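Local coordinates for protein interleukin-1beta (Gallus gallus, PDB 2WRY) that probably acts as a secreted pro-inflammatory cytokine that binds the interleukin-1 receptor, this chain being the C-terminal beta-trefoil part of the longer protein, at residues A[121-135]-A[145-159]. Numbering follows the deposited sequence.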
loop_
_atom_site.group_PDB
_atom_site.type_symbol
_atom_site.label_atom_id
_atom_site.label_comp_id
_atom_site.label_asym_id
_atom_site.label_seq_id
_atom_site.Cartn_x
_atom_site.Cartn_y
_atom_site.Cartn_z
ATOM N N THR A 121 -5.227 6.103 8.288
ATOM C CA THR A 121 -5.487 5.893 6.877
ATOM C C THR A 121 -5.674 4.399 6.618
ATOM O O THR A 121 -4.991 3.581 7.246
ATOM C CB THR A 121 -4.240 6.369 6.056
ATOM O OG1 THR A 121 -3.980 7.755 6.334
ATOM C CG2 THR A 121 -4.398 6.142 4.535
ATOM N N ARG A 122 -6.585 4.060 5.697
ATOM C CA ARG A 122 -6.671 2.696 5.146
ATOM C C ARG A 122 -6.454 2.823 3.640
ATOM O O ARG A 122 -6.649 3.911 3.050
ATOM C CB ARG A 122 -8.012 2.028 5.477
ATOM C CG ARG A 122 -8.311 2.019 6.951
ATOM C CD ARG A 122 -9.361 0.999 7.329
ATOM N NE ARG A 122 -10.629 1.226 6.666
ATOM C CZ ARG A 122 -11.670 0.371 6.683
ATOM N NH1 ARG A 122 -11.630 -0.759 7.374
ATOM N NH2 ARG A 122 -12.751 0.675 6.013
ATOM N N PHE A 123 -6.044 1.719 3.028
ATOM C CA PHE A 123 -5.830 1.686 1.574
ATOM C C PHE A 123 -6.636 0.568 0.956
ATOM O O PHE A 123 -6.361 -0.602 1.231
ATOM C CB PHE A 123 -4.340 1.465 1.253
ATOM C CG PHE A 123 -3.464 2.607 1.637
ATOM C CD1 PHE A 123 -3.377 3.731 0.833
ATOM C CD2 PHE A 123 -2.681 2.514 2.768
ATOM C CE1 PHE A 123 -2.550 4.791 1.189
ATOM C CE2 PHE A 123 -1.842 3.577 3.154
ATOM C CZ PHE A 123 -1.763 4.707 2.352
ATOM N N GLU A 124 -7.627 0.937 0.149
ATOM C CA GLU A 124 -8.497 -0.043 -0.504
ATOM C C GLU A 124 -8.081 -0.234 -1.953
ATOM O O GLU A 124 -7.907 0.749 -2.672
ATOM C CB GLU A 124 -9.951 0.428 -0.454
ATOM C CG GLU A 124 -10.932 -0.615 -1.039
ATOM C CD GLU A 124 -12.383 -0.187 -0.927
ATOM O OE1 GLU A 124 -12.655 0.963 -0.481
ATOM O OE2 GLU A 124 -13.265 -1.000 -1.301
ATOM N N SER A 125 -7.925 -1.480 -2.372
ATOM C CA SER A 125 -7.619 -1.748 -3.792
ATOM C C SER A 125 -8.715 -1.266 -4.731
ATOM O O SER A 125 -9.895 -1.555 -4.511
ATOM C CB SER A 125 -7.397 -3.252 -4.002
ATOM O OG SER A 125 -7.194 -3.515 -5.371
ATOM N N ALA A 126 -8.323 -0.598 -5.818
ATOM C CA ALA A 126 -9.281 -0.253 -6.872
ATOM C C ALA A 126 -9.606 -1.456 -7.760
ATOM O O ALA A 126 -10.735 -1.553 -8.293
ATOM C CB ALA A 126 -8.771 0.916 -7.740
ATOM N N ALA A 127 -8.626 -2.343 -7.958
ATOM C CA ALA A 127 -8.811 -3.531 -8.800
ATOM C C ALA A 127 -9.628 -4.574 -8.073
ATOM O O ALA A 127 -10.355 -5.353 -8.712
ATOM C CB ALA A 127 -7.476 -4.111 -9.214
ATOM N N PHE A 128 -9.500 -4.591 -6.744
ATOM C CA PHE A 128 -10.218 -5.534 -5.878
ATOM C C PHE A 128 -10.983 -4.771 -4.801
ATOM O O PHE A 128 -10.589 -4.807 -3.639
ATOM C CB PHE A 128 -9.254 -6.527 -5.214
ATOM C CG PHE A 128 -8.654 -7.513 -6.178
ATOM C CD1 PHE A 128 -9.127 -8.832 -6.260
ATOM C CD2 PHE A 128 -7.596 -7.119 -7.012
ATOM C CE1 PHE A 128 -8.545 -9.739 -7.172
ATOM C CE2 PHE A 128 -7.024 -8.024 -7.920
ATOM C CZ PHE A 128 -7.503 -9.326 -7.991
ATOM N N PRO A 129 -12.082 -4.092 -5.181
ATOM C CA PRO A 129 -12.841 -3.347 -4.177
ATOM C C PRO A 129 -13.222 -4.246 -2.992
ATOM O O PRO A 129 -13.531 -5.444 -3.186
ATOM C CB PRO A 129 -14.092 -2.857 -4.940
ATOM C CG PRO A 129 -13.801 -3.040 -6.385
ATOM C CD PRO A 129 -12.636 -3.946 -6.545
ATOM N N GLY A 130 -13.154 -3.684 -1.772
ATOM C CA GLY A 130 -13.418 -4.480 -0.582
ATOM C C GLY A 130 -12.189 -5.129 0.007
ATOM O O GLY A 130 -12.243 -5.683 1.113
ATOM N N TRP A 131 -11.061 -5.028 -0.712
ATOM C CA TRP A 131 -9.769 -5.536 -0.234
ATOM C C TRP A 131 -8.845 -4.398 0.164
ATOM O O TRP A 131 -8.749 -3.380 -0.539
ATOM C CB TRP A 131 -9.105 -6.425 -1.298
ATOM C CG TRP A 131 -9.890 -7.696 -1.452
ATOM C CD1 TRP A 131 -11.117 -7.853 -2.065
ATOM C CD2 TRP A 131 -9.500 -8.990 -0.990
ATOM N NE1 TRP A 131 -11.518 -9.175 -1.983
ATOM C CE2 TRP A 131 -10.537 -9.888 -1.331
ATOM C CE3 TRP A 131 -8.379 -9.473 -0.315
ATOM C CZ2 TRP A 131 -10.480 -11.243 -1.001
ATOM C CZ3 TRP A 131 -8.326 -10.788 0.036
ATOM C CH2 TRP A 131 -9.370 -11.682 -0.331
ATOM N N PHE A 132 -8.226 -4.581 1.316
ATOM C CA PHE A 132 -7.427 -3.545 1.952
ATOM C C PHE A 132 -6.042 -4.027 2.298
ATOM O O PHE A 132 -5.844 -5.193 2.671
ATOM C CB PHE A 132 -8.099 -3.085 3.263
ATOM C CG PHE A 132 -9.438 -2.423 3.083
ATOM C CD1 PHE A 132 -9.575 -1.053 3.195
ATOM C CD2 PHE A 132 -10.584 -3.187 2.838
ATOM C CE1 PHE A 132 -10.831 -0.437 3.022
ATOM C CE2 PHE A 132 -11.838 -2.565 2.696
ATOM C CZ PHE A 132 -11.955 -1.203 2.806
ATOM N N ILE A 133 -5.068 -3.122 2.185
ATOM C CA ILE A 133 -3.696 -3.476 2.547
ATOM C C ILE A 133 -3.622 -3.744 4.050
ATOM O O ILE A 133 -4.115 -2.939 4.863
ATOM C CB ILE A 133 -2.677 -2.371 2.176
ATOM C CG1 ILE A 133 -2.710 -2.086 0.665
ATOM C CG2 ILE A 133 -1.275 -2.783 2.683
ATOM C CD1 ILE A 133 -1.752 -1.004 0.241
ATOM N N CYS A 134 -3.051 -4.876 4.421
ATOM C CA CYS A 134 -3.019 -5.241 5.838
ATOM C C CYS A 134 -1.708 -5.842 6.297
ATOM O O CYS A 134 -0.922 -6.370 5.514
ATOM C CB CYS A 134 -4.162 -6.209 6.190
ATOM S SG CYS A 134 -3.997 -7.805 5.357
ATOM N N THR A 135 -1.479 -5.742 7.598
ATOM C CA THR A 135 -0.356 -6.427 8.222
ATOM C C THR A 135 -0.874 -7.473 9.199
ATOM O O THR A 135 -2.026 -7.428 9.652
ATOM C CB THR A 135 0.567 -5.435 8.978
ATOM O OG1 THR A 135 -0.137 -4.875 10.092
ATOM C CG2 THR A 135 1.049 -4.336 8.014
ATOM N N ILE A 145 -3.185 -8.298 1.435
ATOM C CA ILE A 145 -4.515 -7.693 1.344
ATOM C C ILE A 145 -5.556 -8.620 1.963
ATOM O O ILE A 145 -5.379 -9.861 2.052
ATOM C CB ILE A 145 -4.958 -7.274 -0.102
ATOM C CG1 ILE A 145 -4.753 -8.415 -1.096
ATOM C CG2 ILE A 145 -4.199 -5.995 -0.524
ATOM C CD1 ILE A 145 -5.344 -8.133 -2.457
ATOM N N THR A 146 -6.621 -7.998 2.430
ATOM C CA THR A 146 -7.689 -8.723 3.123
ATOM C C THR A 146 -9.050 -8.111 2.810
ATOM O O THR A 146 -9.167 -6.892 2.660
ATOM C CB THR A 146 -7.513 -8.665 4.681
ATOM O OG1 THR A 146 -8.555 -9.424 5.314
ATOM C CG2 THR A 146 -7.552 -7.226 5.210
ATOM N N ASN A 147 -10.079 -8.971 2.743
ATOM C CA ASN A 147 -11.497 -8.499 2.643
ATOM C C ASN A 147 -12.140 -8.413 4.081
ATOM O O ASN A 147 -13.360 -8.229 4.227
ATOM C CB ASN A 147 -12.371 -9.227 1.661
ATOM C CG ASN A 147 -12.419 -10.744 1.889
ATOM O OD1 ASN A 147 -11.775 -11.234 2.899
ATOM N ND2 ASN A 147 -13.146 -11.504 0.989
ATOM N N GLN A 148 -11.317 -8.607 5.104
ATOM C CA GLN A 148 -11.770 -8.436 6.490
ATOM C C GLN A 148 -10.831 -7.413 7.216
ATOM O O GLN A 148 -10.123 -7.799 8.140
ATOM C CB GLN A 148 -11.753 -9.772 7.232
ATOM C CG GLN A 148 -12.691 -10.853 6.632
ATOM C CD GLN A 148 -12.688 -12.087 7.499
ATOM O OE1 GLN A 148 -11.674 -12.748 7.648
ATOM N NE2 GLN A 148 -13.812 -12.369 8.110
ATOM N N PRO A 149 -10.821 -6.155 6.755
ATOM C CA PRO A 149 -9.835 -5.165 7.291
ATOM C C PRO A 149 -9.965 -5.003 8.807
ATOM O O PRO A 149 -11.052 -4.796 9.313
ATOM C CB PRO A 149 -10.223 -3.867 6.565
ATOM C CG PRO A 149 -11.696 -4.084 6.117
ATOM C CD PRO A 149 -11.698 -5.546 5.735
ATOM N N ASP A 150 -8.837 -5.135 9.491
ATOM C CA ASP A 150 -8.749 -4.880 10.951
ATOM C C ASP A 150 -9.355 -6.005 11.787
ATOM O O ASP A 150 -9.555 -5.825 13.006
ATOM C CB ASP A 150 -9.374 -3.517 11.310
ATOM C CG ASP A 150 -8.541 -2.339 10.794
ATOM O OD1 ASP A 150 -7.345 -2.360 11.089
ATOM O OD2 ASP A 150 -9.099 -1.456 10.102
ATOM N N GLN A 151 -9.643 -7.156 11.132
ATOM C CA GLN A 151 -10.215 -8.322 11.820
ATOM C C GLN A 151 -9.162 -9.422 11.867
ATOM O O GLN A 151 -8.976 -10.166 10.886
ATOM C CB GLN A 151 -11.480 -8.797 11.127
ATOM C CG GLN A 151 -12.258 -9.829 11.941
ATOM C CD GLN A 151 -13.638 -10.152 11.359
ATOM O OE1 GLN A 151 -14.108 -9.511 10.415
ATOM N NE2 GLN A 151 -14.296 -11.144 11.947
ATOM N N VAL A 152 -8.451 -9.500 12.987
ATOM C CA VAL A 152 -7.280 -10.394 13.159
ATOM C C VAL A 152 -6.176 -10.083 12.144
ATOM O O VAL A 152 -5.443 -10.951 11.651
ATOM C CB VAL A 152 -7.654 -11.915 13.163
ATOM C CG1 VAL A 152 -6.555 -12.721 13.832
ATOM C CG2 VAL A 152 -8.979 -12.147 13.863
ATOM N N ASN A 153 -6.095 -8.800 11.843
ATOM C CA ASN A 153 -4.992 -8.188 11.082
ATOM C C ASN A 153 -5.093 -6.691 11.361
ATOM O O ASN A 153 -6.043 -6.227 12.033
ATOM C CB ASN A 153 -5.130 -8.458 9.570
ATOM C CG ASN A 153 -6.415 -7.893 8.992
ATOM O OD1 ASN A 153 -6.582 -6.684 8.898
ATOM N ND2 ASN A 153 -7.341 -8.789 8.601
ATOM N N ILE A 154 -4.138 -5.927 10.847
ATOM C CA ILE A 154 -4.188 -4.478 11.013
ATOM C C ILE A 154 -4.284 -3.891 9.606
ATOM O O ILE A 154 -3.442 -4.179 8.754
ATOM C CB ILE A 154 -2.944 -3.954 11.731
ATOM C CG1 ILE A 154 -2.943 -4.450 13.189
ATOM C CG2 ILE A 154 -2.890 -2.435 11.657
ATOM C CD1 ILE A 154 -1.590 -4.392 13.807
ATOM N N ALA A 155 -5.298 -3.068 9.367
ATOM C CA ALA A 155 -5.469 -2.434 8.053
ATOM C C ALA A 155 -5.500 -0.900 8.198
ATOM O O ALA A 155 -5.919 -0.204 7.293
ATOM C CB ALA A 155 -6.737 -2.955 7.330
ATOM N N THR A 156 -5.006 -0.418 9.335
ATOM C CA THR A 156 -5.039 0.998 9.704
ATOM C C THR A 156 -3.604 1.464 9.934
ATOM O O THR A 156 -2.833 0.792 10.664
ATOM C CB THR A 156 -5.869 1.223 11.013
ATOM O OG1 THR A 156 -7.206 0.706 10.843
ATOM C CG2 THR A 156 -5.943 2.718 11.357
ATOM N N TYR A 157 -3.287 2.615 9.332
ATOM C CA TYR A 157 -1.910 3.159 9.290
ATOM C C TYR A 157 -1.878 4.599 9.731
ATOM O O TYR A 157 -2.884 5.312 9.709
ATOM C CB TYR A 157 -1.325 3.046 7.849
ATOM C CG TYR A 157 -1.335 1.626 7.355
ATOM C CD1 TYR A 157 -0.286 0.725 7.671
ATOM C CD2 TYR A 157 -2.441 1.141 6.666
ATOM C CE1 TYR A 157 -0.345 -0.632 7.280
ATOM C CE2 TYR A 157 -2.510 -0.200 6.279
ATOM C CZ TYR A 157 -1.484 -1.076 6.587
ATOM O OH TYR A 157 -1.583 -2.388 6.159
ATOM N N LYS A 158 -0.687 5.026 10.108
ATOM C CA LYS A 158 -0.457 6.441 10.327
ATOM C C LYS A 158 0.656 6.864 9.392
ATOM O O LYS A 158 1.747 6.314 9.460
ATOM C CB LYS A 158 -0.083 6.685 11.777
ATOM C CG LYS A 158 -1.273 6.525 12.710
ATOM C CD LYS A 158 -1.051 7.182 14.064
ATOM C CE LYS A 158 -2.403 7.481 14.688
ATOM N NZ LYS A 158 -2.329 8.349 15.904
ATOM N N LEU A 159 0.356 7.829 8.528
ATOM C CA LEU A 159 1.315 8.369 7.571
ATOM C C LEU A 159 1.848 9.707 8.064
ATOM O O LEU A 159 1.133 10.492 8.713
ATOM C CB LEU A 159 0.641 8.580 6.218
ATOM C CG LEU A 159 0.149 7.411 5.379
ATOM C CD1 LEU A 159 -0.705 7.994 4.271
ATOM C CD2 LEU A 159 1.296 6.638 4.791
HETATM O O HOH W 1 -2.294 8.851 8.254
HETATM O O HOH W 2 -5.703 -0.592 4.567
HETATM O O HOH W 3 -14.488 -6.111 2.653
#
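Asn-147 stacks on one face of the Trp-131 indole in this corner of the beta-trefoil, where strand 132-134 pairs antiparallel with strand 144-146. Asn-147 CB sits over the five-membered ring of Trp-131, 3.8 Å from its centroid, a CH-pi contact, and the amide continues over CZ2 with its plane 28° from the ring. Asn-147 CG stands between the backbone N and carbonyl carbon (chi1 55°), which keeps the amide above the indole; Ile-145 CG1 packs against Trp-131 CE3. Replacing Trp-131 with an alanine would probably open a gap beside Ile-145 and set the Asn-147 amide free to turn. Next along, Pro-149 packs obliquely on the Phe-132 ring, its CB making an off-centre CH-pi contact and Pro-149 CG 3.6 Å from Phe-132 CD2, while Arg-122 reaches past the proline to a long salt bridge, NH1 to Asp-150 OD2 at 3.8 Å. Asp-150 is itself positioned by Ala-155 N, which meets OD1 from above the carboxylate plane, and by its own N bonding Asn-153 OD1. Farther out, Thr-121 and Tyr-157 form a hydrogen-bonded pair, and Thr-135 OG1 bonds Asp-16 of strand 4-16. Water 2 accepts from Phe-123 N at 2.8 Å and lies at the edge of the Tyr-157 ring, whose OH gives a weak 2.9 Å bond to Ile-133 O.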